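PDB 1SQH: RE68036p from Drosophila melanogaster, which is of unknown function but may act as a glycine N-acyltransferase of the acetyltransferase superfamily. Local coordinates for residues Q67-R72 with V83-D88; Q91-F96 with Q114-T119; P168-E173 with R246-L251; F174-L179 with L212-S217. All coordinates share one frame; numbering follows the deposited sequence.

Contact 1 (Q67-R72 with V83-D88); sequences QFYTHR and VSLHRD
Tyr69 and Leu85 meet on one face of the sheet, their side chains crossing at about a right angle. The touching atoms are few: CE1 of the tyrosine ring comes to 3.6 Å from CD1 of Leu85, which lies oblique to the ring, and the phenolic OH stands a little farther from the same methyl. CG of Tyr69 is anti to its carbonyl carbon and beside its own N (chi1 -56°). Val83 O lies at the edge of the Tyr69 ring and in its plane, 3.4 Å from Tyr69 CD1. Val83 O also accepts Tyr69 N at 2.7 Å, so a single carbonyl serves both the backbone bond and the ring edge. Strands 67-71 and 83-87 are antiparallel neighbours in the eight-stranded mixed sheet, their axes 4.6 Å apart at closest and their directions at 152°. Tyr69 with Val83 and Gln67 with Leu85 are hydrogen-bonded pairs, each joined in both directions; Leu85 N reaches Gln67 O at 2.9 Å. Between them Phe68 and Ser84 form a non-hydrogen-bonded pair with side chains on the other face, where CD1 of Phe68 lies 3.5 Å from CB of Ser84. Ser84 OG sits between its backbone N and carbonyl carbon (chi1 52°) and makes a weak hydrogen bond to Ser94 O on the next strand. On the tyrosine face, Leu115 from a loop touches both Tyr69 and Leu85.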
# COMPACT_ATOMS: atom_id res chain seq x y z
N GLN A 67 -9.28 9.42 -3.35
CA GLN A 67 -9.69 10.62 -4.08
C GLN A 67 -8.42 11.40 -4.41
O GLN A 67 -7.72 11.89 -3.53
CB GLN A 67 -10.64 11.45 -3.22
CG GLN A 67 -11.95 10.73 -2.92
CD GLN A 67 -12.52 11.08 -1.56
OE1 GLN A 67 -12.00 10.65 -0.53
NE2 GLN A 67 -13.58 11.88 -1.56
N PHE A 68 -8.13 11.49 -5.70
CA PHE A 68 -6.94 12.17 -6.16
C PHE A 68 -7.20 13.65 -6.40
O PHE A 68 -8.30 14.03 -6.83
CB PHE A 68 -6.44 11.50 -7.44
CG PHE A 68 -5.98 10.07 -7.23
CD1 PHE A 68 -4.69 9.81 -6.76
CD2 PHE A 68 -6.84 9.00 -7.47
CE1 PHE A 68 -4.26 8.50 -6.53
CE2 PHE A 68 -6.42 7.69 -7.24
CZ PHE A 68 -5.13 7.44 -6.77
N TYR A 69 -6.21 14.49 -6.11
CA TYR A 69 -6.35 15.93 -6.30
C TYR A 69 -5.10 16.54 -6.92
O TYR A 69 -4.05 15.92 -6.94
CB TYR A 69 -6.59 16.65 -4.97
CG TYR A 69 -7.76 16.17 -4.15
CD1 TYR A 69 -7.67 15.01 -3.38
CD2 TYR A 69 -8.95 16.89 -4.13
CE1 TYR A 69 -8.75 14.59 -2.59
CE2 TYR A 69 -10.03 16.48 -3.35
CZ TYR A 69 -9.92 15.33 -2.58
OH TYR A 69 -10.98 14.93 -1.80
N THR A 70 -5.22 17.76 -7.42
CA THR A 70 -4.05 18.46 -7.95
C THR A 70 -4.27 19.93 -7.70
O THR A 70 -5.35 20.33 -7.30
CB THR A 70 -3.84 18.24 -9.46
OG1 THR A 70 -2.55 18.78 -9.81
CG2 THR A 70 -4.90 18.96 -10.28
N HIS A 71 -3.22 20.73 -7.92
CA HIS A 71 -3.31 22.17 -7.71
C HIS A 71 -4.42 22.72 -8.61
O HIS A 71 -4.34 22.64 -9.84
CB HIS A 71 -1.96 22.81 -8.04
CG HIS A 71 -1.83 24.24 -7.60
ND1 HIS A 71 -2.77 25.20 -7.89
CD2 HIS A 71 -0.84 24.87 -6.91
CE1 HIS A 71 -2.37 26.36 -7.41
NE2 HIS A 71 -1.21 26.19 -6.81
N ARG A 72 -5.45 23.28 -7.99
CA ARG A 72 -6.60 23.83 -8.70
C ARG A 72 -6.25 24.82 -9.81
O ARG A 72 -7.00 24.99 -10.76
CB ARG A 72 -7.57 24.47 -7.69
CG ARG A 72 -8.81 25.14 -8.29
CD ARG A 72 -9.93 25.21 -7.26
NE ARG A 72 -10.63 23.92 -7.17
CZ ARG A 72 -11.32 23.51 -6.12
NH1 ARG A 72 -11.43 24.28 -5.05
NH2 ARG A 72 -11.92 22.32 -6.14
N VAL A 83 -2.10 14.69 -4.97
CA VAL A 83 -2.27 14.41 -3.57
C VAL A 83 -3.51 13.55 -3.54
O VAL A 83 -4.53 13.91 -4.14
CB VAL A 83 -2.53 15.69 -2.71
CG1 VAL A 83 -2.82 15.30 -1.26
CG2 VAL A 83 -1.32 16.63 -2.76
N SER A 84 -3.40 12.40 -2.89
CA SER A 84 -4.54 11.49 -2.77
C SER A 84 -4.96 11.43 -1.30
O SER A 84 -4.13 11.60 -0.39
CB SER A 84 -4.17 10.09 -3.26
OG SER A 84 -2.99 9.64 -2.62
N LEU A 85 -6.25 11.22 -1.09
CA LEU A 85 -6.81 11.12 0.25
C LEU A 85 -7.55 9.80 0.35
O LEU A 85 -8.38 9.48 -0.52
CB LEU A 85 -7.75 12.29 0.52
CG LEU A 85 -7.09 13.67 0.65
CD1 LEU A 85 -8.17 14.73 0.91
CD2 LEU A 85 -6.09 13.66 1.80
N HIS A 86 -7.21 9.03 1.38
CA HIS A 86 -7.79 7.71 1.65
C HIS A 86 -8.43 7.66 3.04
O HIS A 86 -7.96 8.31 3.99
CB HIS A 86 -6.69 6.64 1.52
CG HIS A 86 -7.11 5.26 1.95
ND1 HIS A 86 -7.06 4.85 3.26
CD2 HIS A 86 -7.56 4.20 1.24
CE1 HIS A 86 -7.46 3.59 3.34
NE2 HIS A 86 -7.77 3.17 2.12
N ARG A 87 -9.48 6.87 3.17
CA ARG A 87 -10.17 6.75 4.45
C ARG A 87 -10.43 5.31 4.89
O ARG A 87 -10.89 4.48 4.10
CB ARG A 87 -11.51 7.50 4.38
CG ARG A 87 -12.24 7.59 5.72
CD ARG A 87 -12.41 9.04 6.11
NE ARG A 87 -11.51 9.46 7.18
CZ ARG A 87 -11.01 10.69 7.29
NH1 ARG A 87 -11.31 11.61 6.38
NH2 ARG A 87 -10.22 11.01 8.31
N ASP A 88 -10.10 5.03 6.15
CA ASP A 88 -10.36 3.74 6.77
C ASP A 88 -10.60 4.03 8.25
O ASP A 88 -11.72 4.30 8.66
CB ASP A 88 -9.18 2.78 6.59
CG ASP A 88 -9.52 1.37 7.04
OD1 ASP A 88 -10.65 1.19 7.55
OD2 ASP A 88 -8.69 0.44 6.90

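Contact 2 (Q91-F96 with Q114-T119); sequences QSVSFF and QLIEWT
Gln91 and Glu117 bring their CA atoms within 7.0 Å, an extended strand passing a loop of irregular backbone, so the gap is spanned by side chains. Gln91 does most of the spanning. Its CG is anti to the backbone N (chi1 180°) and the chain runs on extended, carrying the amide to the loop backbone. There Gln91 NE2 donates to Leu115 O at 2.8 Å, almost straight at 174° and with the acceptor in the amide plane, while Gln91 OE1 accepts Glu117 N at 2.9 Å. With both amide atoms engaged, the rotation of this buried group is fixed. The side chain of Glu117 crosses that of Gln91 obliquely, its CG 3.6 Å from Gln91 OE1. The carboxylate looks beyond the pair: OE1 of Glu117 accepts from a water at 2.7 Å that also takes Gln91 N, and the same oxygen is in a salt bridge with Arg87. Apolar contact is slight, Val93 CG1 lying 4.2 Å from Ile116 CD1. Within the loop, Ile116 CG2 sits over the centre of the Trp118 ring, 3.6 Å above its plane. Glu117 centres an inverse gamma turn, closed by a weak bond from Trp118 N to Ile116 O. One side-chain amide thus bonds main-chain atoms on the two flanks of Ile116, much as in a parallel beta bridge, and joins the loop between helix 104-112 and strand 123-128 to strand 91-96.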
# COMPACT_ATOMS: atom_id res chain seq x y z
N GLN A 91 -7.18 9.18 8.22
CA GLN A 91 -7.00 9.66 6.86
C GLN A 91 -5.56 9.36 6.46
O GLN A 91 -4.63 9.60 7.23
CB GLN A 91 -7.28 11.17 6.77
CG GLN A 91 -7.11 11.76 5.36
CD GLN A 91 -7.10 13.29 5.34
OE1 GLN A 91 -6.21 13.93 5.92
NE2 GLN A 91 -8.08 13.88 4.66
N SER A 92 -5.38 8.82 5.26
CA SER A 92 -4.05 8.52 4.76
C SER A 92 -3.80 9.42 3.56
O SER A 92 -4.67 9.55 2.70
CB SER A 92 -3.95 7.05 4.36
OG SER A 92 -4.05 6.21 5.50
N VAL A 93 -2.63 10.04 3.53
CA VAL A 93 -2.27 10.94 2.45
C VAL A 93 -1.03 10.49 1.70
O VAL A 93 -0.03 10.06 2.30
CB VAL A 93 -2.01 12.39 2.98
CG1 VAL A 93 -1.78 13.33 1.82
CG2 VAL A 93 -3.18 12.86 3.81
N SER A 94 -1.10 10.57 0.38
CA SER A 94 0.01 10.23 -0.50
C SER A 94 0.18 11.42 -1.42
O SER A 94 -0.80 12.09 -1.75
CB SER A 94 -0.29 8.99 -1.34
OG SER A 94 0.77 8.74 -2.25
N PHE A 95 1.41 11.70 -1.83
CA PHE A 95 1.65 12.83 -2.72
C PHE A 95 3.02 12.77 -3.38
O PHE A 95 3.95 12.15 -2.86
CB PHE A 95 1.50 14.14 -1.95
CG PHE A 95 2.44 14.27 -0.79
CD1 PHE A 95 3.77 14.65 -0.97
CD2 PHE A 95 2.00 13.99 0.51
CE1 PHE A 95 4.64 14.75 0.12
CE2 PHE A 95 2.87 14.09 1.60
CZ PHE A 95 4.19 14.47 1.40
N PHE A 96 3.12 13.42 -4.53
CA PHE A 96 4.36 13.48 -5.27
C PHE A 96 4.29 14.55 -6.34
O PHE A 96 3.22 15.06 -6.66
CB PHE A 96 4.69 12.15 -5.96
CG PHE A 96 6.14 12.02 -6.34
CD1 PHE A 96 7.09 11.67 -5.38
CD2 PHE A 96 6.58 12.36 -7.62
CE1 PHE A 96 8.45 11.65 -5.69
CE2 PHE A 96 7.94 12.35 -7.95
CZ PHE A 96 8.88 11.99 -6.97
N GLN A 114 -6.91 22.51 3.21
CA GLN A 114 -7.54 22.30 4.50
C GLN A 114 -8.27 20.97 4.46
O GLN A 114 -9.14 20.70 5.28
CB GLN A 114 -8.53 23.42 4.80
CG GLN A 114 -7.93 24.81 4.76
CD GLN A 114 -8.95 25.87 5.10
OE1 GLN A 114 -9.99 26.00 4.44
NE2 GLN A 114 -8.66 26.65 6.15
N LEU A 115 -7.92 20.13 3.48
CA LEU A 115 -8.56 18.83 3.35
C LEU A 115 -7.81 17.77 4.15
O LEU A 115 -8.32 16.67 4.36
CB LEU A 115 -8.63 18.41 1.88
CG LEU A 115 -9.24 19.39 0.88
CD1 LEU A 115 -9.39 18.70 -0.48
CD2 LEU A 115 -10.60 19.87 1.36
N ILE A 116 -6.60 18.11 4.59
CA ILE A 116 -5.75 17.20 5.36
C ILE A 116 -5.96 17.38 6.86
O ILE A 116 -5.98 18.50 7.37
CB ILE A 116 -4.26 17.43 5.03
CG1 ILE A 116 -4.00 17.07 3.56
CG2 ILE A 116 -3.40 16.58 5.93
CD1 ILE A 116 -2.56 17.28 3.12
N GLU A 117 -6.11 16.27 7.57
CA GLU A 117 -6.35 16.30 9.01
C GLU A 117 -5.05 16.22 9.82
O GLU A 117 -4.78 15.23 10.50
CB GLU A 117 -7.31 15.17 9.36
CG GLU A 117 -8.49 15.13 8.39
CD GLU A 117 -9.48 14.02 8.68
OE1 GLU A 117 -9.09 13.05 9.37
OE2 GLU A 117 -10.63 14.10 8.20
N TRP A 118 -4.26 17.29 9.73
CA TRP A 118 -2.98 17.40 10.43
C TRP A 118 -3.08 17.15 11.91
O TRP A 118 -2.14 16.66 12.54
CB TRP A 118 -2.39 18.80 10.25
CG TRP A 118 -2.15 19.21 8.84
CD1 TRP A 118 -2.87 20.10 8.11
CD2 TRP A 118 -1.10 18.74 7.98
NE1 TRP A 118 -2.33 20.23 6.85
CE2 TRP A 118 -1.25 19.40 6.75
CE3 TRP A 118 -0.05 17.82 8.14
CZ2 TRP A 118 -0.38 19.18 5.67
CZ3 TRP A 118 0.81 17.59 7.08
CH2 TRP A 118 0.64 18.27 5.86
N THR A 119 -4.23 17.51 12.48
CA THR A 119 -4.48 17.39 13.90
C THR A 119 -5.29 16.17 14.33
O THR A 119 -5.38 15.87 15.52
CB THR A 119 -5.19 18.67 14.39
OG1 THR A 119 -4.24 19.74 14.46
CG2 THR A 119 -5.86 18.46 15.73
O HOH W 1 -7.00 11.59 10.30

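Contact 3 (P168-E173 with R246-L251); sequences PDLPSE and RGLGGL
Leu251 projects from the first turn of helix 248-263 into a hollow in the backbone at Pro168, Asp169 and Leu170. Its CG is anti to the backbone N (chi1 -170°), and Leu251 CD1 forms the tip of the bump, 3.6 Å from Asp169 O and 3.7 Å from Leu170 CA. The proline ring borders the hollow, with Pro168 CB 4.2 Å from Leu251 CG. A second bump comes from the other segment: CD1 of Leu170 touches two leucines about one helical turn apart, 3.9 Å from Leu248 CD2 and 4.1 Å from Leu251 CD1. An alanine in place of Leu251 would probably leave Asp169 O and Leu170 CA facing a gap and take one of the two helix leucines away from Leu170 CD1. Gly247 is the N-cap of this helix, at a positive phi (72°) that favours glycine. The run Gly247-Leu248-Gly249 resembles the glycine-rich start of the helix that in acetyltransferases of this superfamily binds the coenzyme A pyrophosphate; such a role here is only inferred. Farther along, Pro171 lays CD against Leu248 CD2 more loosely, at 4.4 Å. At the outer end a salt bridge joins Glu173 OE2 to Arg246 NH1 at 3.1 Å. The arginine chain is extended from CG to NE while the glutamate bends at chi2, and the oxygen meets the guanidinium at its edge, in plane, although the two charged planes are 62° apart.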
# COMPACT_ATOMS: atom_id res chain seq x y z
N PRO A 168 8.49 -23.14 -3.33
CA PRO A 168 8.78 -24.26 -2.43
C PRO A 168 7.63 -25.24 -2.25
O PRO A 168 6.49 -24.93 -2.60
CB PRO A 168 9.14 -23.57 -1.12
CG PRO A 168 9.73 -22.27 -1.58
CD PRO A 168 8.76 -21.86 -2.65
N ASP A 169 7.94 -26.42 -1.71
CA ASP A 169 6.93 -27.43 -1.47
C ASP A 169 6.35 -27.27 -0.08
O ASP A 169 7.08 -27.01 0.89
CB ASP A 169 7.52 -28.83 -1.62
CG ASP A 169 7.43 -29.34 -3.03
OD1 ASP A 169 7.84 -28.60 -3.95
OD2 ASP A 169 6.96 -30.48 -3.22
N LEU A 170 5.04 -27.45 0.02
CA LEU A 170 4.32 -27.32 1.28
C LEU A 170 4.32 -28.63 2.09
O LEU A 170 3.89 -29.67 1.60
CB LEU A 170 2.88 -26.91 0.99
CG LEU A 170 1.94 -26.72 2.18
CD1 LEU A 170 2.30 -25.44 2.93
CD2 LEU A 170 0.51 -26.66 1.67
N PRO A 171 4.81 -28.58 3.34
CA PRO A 171 4.85 -29.76 4.21
C PRO A 171 3.47 -30.40 4.44
O PRO A 171 2.47 -29.69 4.61
CB PRO A 171 5.45 -29.20 5.50
CG PRO A 171 6.39 -28.17 5.00
CD PRO A 171 5.55 -27.46 3.94
N SER A 172 3.44 -31.73 4.46
CA SER A 172 2.21 -32.50 4.65
C SER A 172 1.32 -31.97 5.77
O SER A 172 0.09 -32.01 5.67
CB SER A 172 2.55 -33.97 4.95
OG SER A 172 3.14 -34.60 3.83
N GLU A 173 1.94 -31.48 6.84
CA GLU A 173 1.19 -30.96 7.97
C GLU A 173 0.25 -29.81 7.58
O GLU A 173 -0.72 -29.53 8.29
CB GLU A 173 2.13 -30.46 9.07
CG GLU A 173 3.25 -31.42 9.49
CD GLU A 173 4.49 -31.30 8.61
OE1 GLU A 173 4.51 -31.90 7.51
OE2 GLU A 173 5.44 -30.59 9.02
N ARG A 246 9.59 -23.21 9.48
CA ARG A 246 9.15 -24.35 8.72
C ARG A 246 9.21 -23.96 7.23
O ARG A 246 8.71 -24.68 6.36
CB ARG A 246 7.73 -24.74 9.13
CG ARG A 246 7.65 -25.34 10.53
CD ARG A 246 6.21 -25.57 10.95
NE ARG A 246 6.10 -26.32 12.19
CZ ARG A 246 6.03 -27.65 12.24
NH1 ARG A 246 6.06 -28.36 11.12
NH2 ARG A 246 5.92 -28.27 13.42
N GLY A 247 9.83 -22.81 6.98
CA GLY A 247 9.97 -22.30 5.62
C GLY A 247 8.67 -21.78 5.01
O GLY A 247 8.60 -21.55 3.81
N LEU A 248 7.65 -21.59 5.84
CA LEU A 248 6.36 -21.11 5.34
C LEU A 248 6.39 -19.65 4.90
O LEU A 248 5.73 -19.26 3.94
CB LEU A 248 5.28 -21.31 6.41
CG LEU A 248 5.00 -22.77 6.84
CD1 LEU A 248 3.98 -22.79 7.97
CD2 LEU A 248 4.49 -23.58 5.64
N GLY A 249 7.16 -18.83 5.62
CA GLY A 249 7.24 -17.43 5.27
C GLY A 249 7.72 -17.23 3.85
O GLY A 249 7.14 -16.46 3.09
N GLY A 250 8.79 -17.94 3.49
CA GLY A 250 9.33 -17.84 2.15
C GLY A 250 8.41 -18.48 1.13
O GLY A 250 8.36 -18.06 -0.03
N LEU A 251 7.67 -19.50 1.56
CA LEU A 251 6.75 -20.19 0.67
C LEU A 251 5.61 -19.25 0.28
O LEU A 251 5.27 -19.13 -0.90
CB LEU A 251 6.21 -21.46 1.33
CG LEU A 251 5.42 -22.41 0.42
CD1 LEU A 251 5.50 -23.82 0.96
CD2 LEU A 251 3.99 -21.95 0.32

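Contact 4 (F174-L179 with L212-S217); sequences FEIRRL and LGICRS
Glu175 and Cys215 are joined by two backbone bonds, Glu175 N to Cys215 O at 2.7 Å and Cys215 N to Glu175 O at 2.8 Å. Arg177 and Gly213 form the second such pair, with Gly213 N 2.8 Å from Arg177 O. The guanidinium of Arg177 adds a local bond, Arg177 NH1 to Arg178 O at 2.9 Å, and the same nitrogen forms a salt bridge with Asp183. CG of Arg177 lies between its backbone N and carbonyl carbon (chi1 67°), and the extended chain leaves Arg177 NH2 3.8 Å from Cys215 SG, oblique to the guanidinium. A leucine in place of Arg177 would probably leave Asp183 without this salt-bridge partner and Arg178 O without this donor. Strands 174-177 and 212-216 run antiparallel at 149°, the edge strand and its neighbour in a four-stranded antiparallel sheet. With helices 184-189 and 199-208 between them, they match the strand-helix-helix-strand opening of the GNAT acetyltransferase fold. Gly213 admits Leu179, whose CD2 reaches 3.6 Å from Gly213 CA; a side-chain carbon there would clash with it. On the face of Ile176 and Ile214 the contact is apolar: Ile176 CG2 presses on Ile214 CD1 at 3.4 Å, tighter than usual carbon contact. Phe174 crosses Ile214 at about a right angle, its CB 3.6 Å from Ile214 CG2. Its CE1 approaches Arg216 NE at the edge of the guanidinium, the two side chains pointing the same way.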
# COMPACT_ATOMS: atom_id res chain seq x y z
N PHE A 174 0.53 -29.17 6.45
CA PHE A 174 -0.27 -28.02 6.02
C PHE A 174 -0.97 -28.07 4.66
O PHE A 174 -0.65 -28.88 3.80
CB PHE A 174 0.61 -26.78 6.05
CG PHE A 174 1.35 -26.61 7.34
CD1 PHE A 174 0.71 -26.11 8.46
CD2 PHE A 174 2.70 -26.95 7.42
CE1 PHE A 174 1.40 -25.95 9.66
CE2 PHE A 174 3.40 -26.80 8.61
CZ PHE A 174 2.75 -26.30 9.74
N GLU A 175 -1.92 -27.15 4.50
CA GLU A 175 -2.69 -26.96 3.27
C GLU A 175 -2.70 -25.47 2.91
O GLU A 175 -2.62 -24.61 3.80
CB GLU A 175 -4.13 -27.44 3.44
CG GLU A 175 -4.35 -28.92 3.25
CD GLU A 175 -5.83 -29.27 3.18
OE1 GLU A 175 -6.55 -28.96 4.15
OE2 GLU A 175 -6.27 -29.83 2.15
N ILE A 176 -2.80 -25.16 1.62
CA ILE A 176 -2.83 -23.77 1.18
C ILE A 176 -4.15 -23.48 0.51
O ILE A 176 -4.67 -24.32 -0.23
CB ILE A 176 -1.71 -23.44 0.16
CG1 ILE A 176 -1.92 -24.22 -1.14
CG2 ILE A 176 -0.35 -23.73 0.74
CD1 ILE A 176 -1.85 -25.74 -0.99
N ARG A 177 -4.70 -22.29 0.76
CA ARG A 177 -5.95 -21.89 0.15
C ARG A 177 -6.07 -20.38 0.22
O ARG A 177 -5.37 -19.73 1.00
CB ARG A 177 -7.14 -22.51 0.89
CG ARG A 177 -7.32 -21.99 2.31
CD ARG A 177 -8.58 -22.55 2.97
NE ARG A 177 -8.70 -22.13 4.36
CZ ARG A 177 -9.05 -20.91 4.76
NH1 ARG A 177 -9.32 -19.97 3.87
NH2 ARG A 177 -9.10 -20.63 6.06
N ARG A 178 -6.94 -19.81 -0.61
CA ARG A 178 -7.17 -18.37 -0.59
C ARG A 178 -7.88 -18.13 0.74
O ARG A 178 -8.60 -19.00 1.24
CB ARG A 178 -8.09 -17.95 -1.74
CG ARG A 178 -8.37 -16.45 -1.82
CD ARG A 178 -9.44 -16.14 -2.86
NE ARG A 178 -9.60 -14.69 -3.06
CZ ARG A 178 -10.55 -14.13 -3.80
NH1 ARG A 178 -11.45 -14.88 -4.43
NH2 ARG A 178 -10.59 -12.81 -3.92
N LEU A 179 -7.65 -16.97 1.33
CA LEU A 179 -8.30 -16.66 2.60
C LEU A 179 -9.79 -16.43 2.35
O LEU A 179 -10.23 -16.25 1.21
CB LEU A 179 -7.67 -15.39 3.20
CG LEU A 179 -6.18 -15.49 3.54
CD1 LEU A 179 -5.66 -14.11 3.94
CD2 LEU A 179 -5.99 -16.50 4.66
N LEU A 212 -3.43 -15.59 0.48
CA LEU A 212 -3.04 -16.98 0.66
C LEU A 212 -2.89 -17.32 2.13
O LEU A 212 -2.29 -16.57 2.89
CB LEU A 212 -1.73 -17.28 -0.07
CG LEU A 212 -1.77 -17.49 -1.59
CD1 LEU A 212 -0.39 -17.91 -2.09
CD2 LEU A 212 -2.78 -18.58 -1.93
N GLY A 213 -3.45 -18.46 2.52
CA GLY A 213 -3.35 -18.87 3.90
C GLY A 213 -2.84 -20.29 4.02
O GLY A 213 -3.05 -21.12 3.13
N ILE A 214 -2.14 -20.56 5.12
CA ILE A 214 -1.60 -21.89 5.41
C ILE A 214 -2.37 -22.47 6.62
O ILE A 214 -2.33 -21.91 7.72
CB ILE A 214 -0.10 -21.83 5.79
CG1 ILE A 214 0.73 -21.21 4.65
CG2 ILE A 214 0.42 -23.23 6.08
CD1 ILE A 214 0.86 -22.10 3.43
N CYS A 215 -3.05 -23.59 6.41
CA CYS A 215 -3.79 -24.21 7.51
C CYS A 215 -3.32 -25.64 7.75
O CYS A 215 -2.89 -26.33 6.83
CB CYS A 215 -5.29 -24.21 7.21
SG CYS A 215 -6.02 -22.57 7.13
N ARG A 216 -3.42 -26.08 9.01
CA ARG A 216 -3.02 -27.44 9.36
C ARG A 216 -4.05 -28.38 8.77
O ARG A 216 -5.26 -28.15 8.89
CB ARG A 216 -2.98 -27.62 10.88
CG ARG A 216 -2.33 -26.47 11.64
CD ARG A 216 -1.80 -26.92 13.00
NE ARG A 216 -0.48 -27.53 12.90
CZ ARG A 216 0.15 -28.16 13.89
NH1 ARG A 216 -0.43 -28.27 15.08
NH2 ARG A 216 1.36 -28.67 13.69
N SER A 217 -3.60 -29.45 8.11
CA SER A 217 -4.53 -30.40 7.52
C SER A 217 -5.47 -30.96 8.59
O SER A 217 -6.63 -31.26 8.30
CB SER A 217 -3.76 -31.53 6.85
OG SER A 217 -2.97 -31.01 5.80

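From the N terminus, contact 1 closes first, pairing strand 67-71 with strand 82-87 after the short helix 76-79. Contact 2 follows in series: strand 91-96 leads through helix 104-112 to the loop 114-119 that returns to it. Strands 82-87 and 91-96 are sheet neighbours, so the two contacts join directly, Leu85 packing on Val93. Contact 3 closes a much longer loop, tying the approach to strand 174-177 to the start of helix 248-263. Contact 4, nested inside it, forms the edge of the four-stranded sheet; a probable hydrogen bond from Ser217 N to Glu173 O joins the two. The two pairs lie on opposite sides of the chain's centre, contacts 1 and 4 about 37 Å apart between centres.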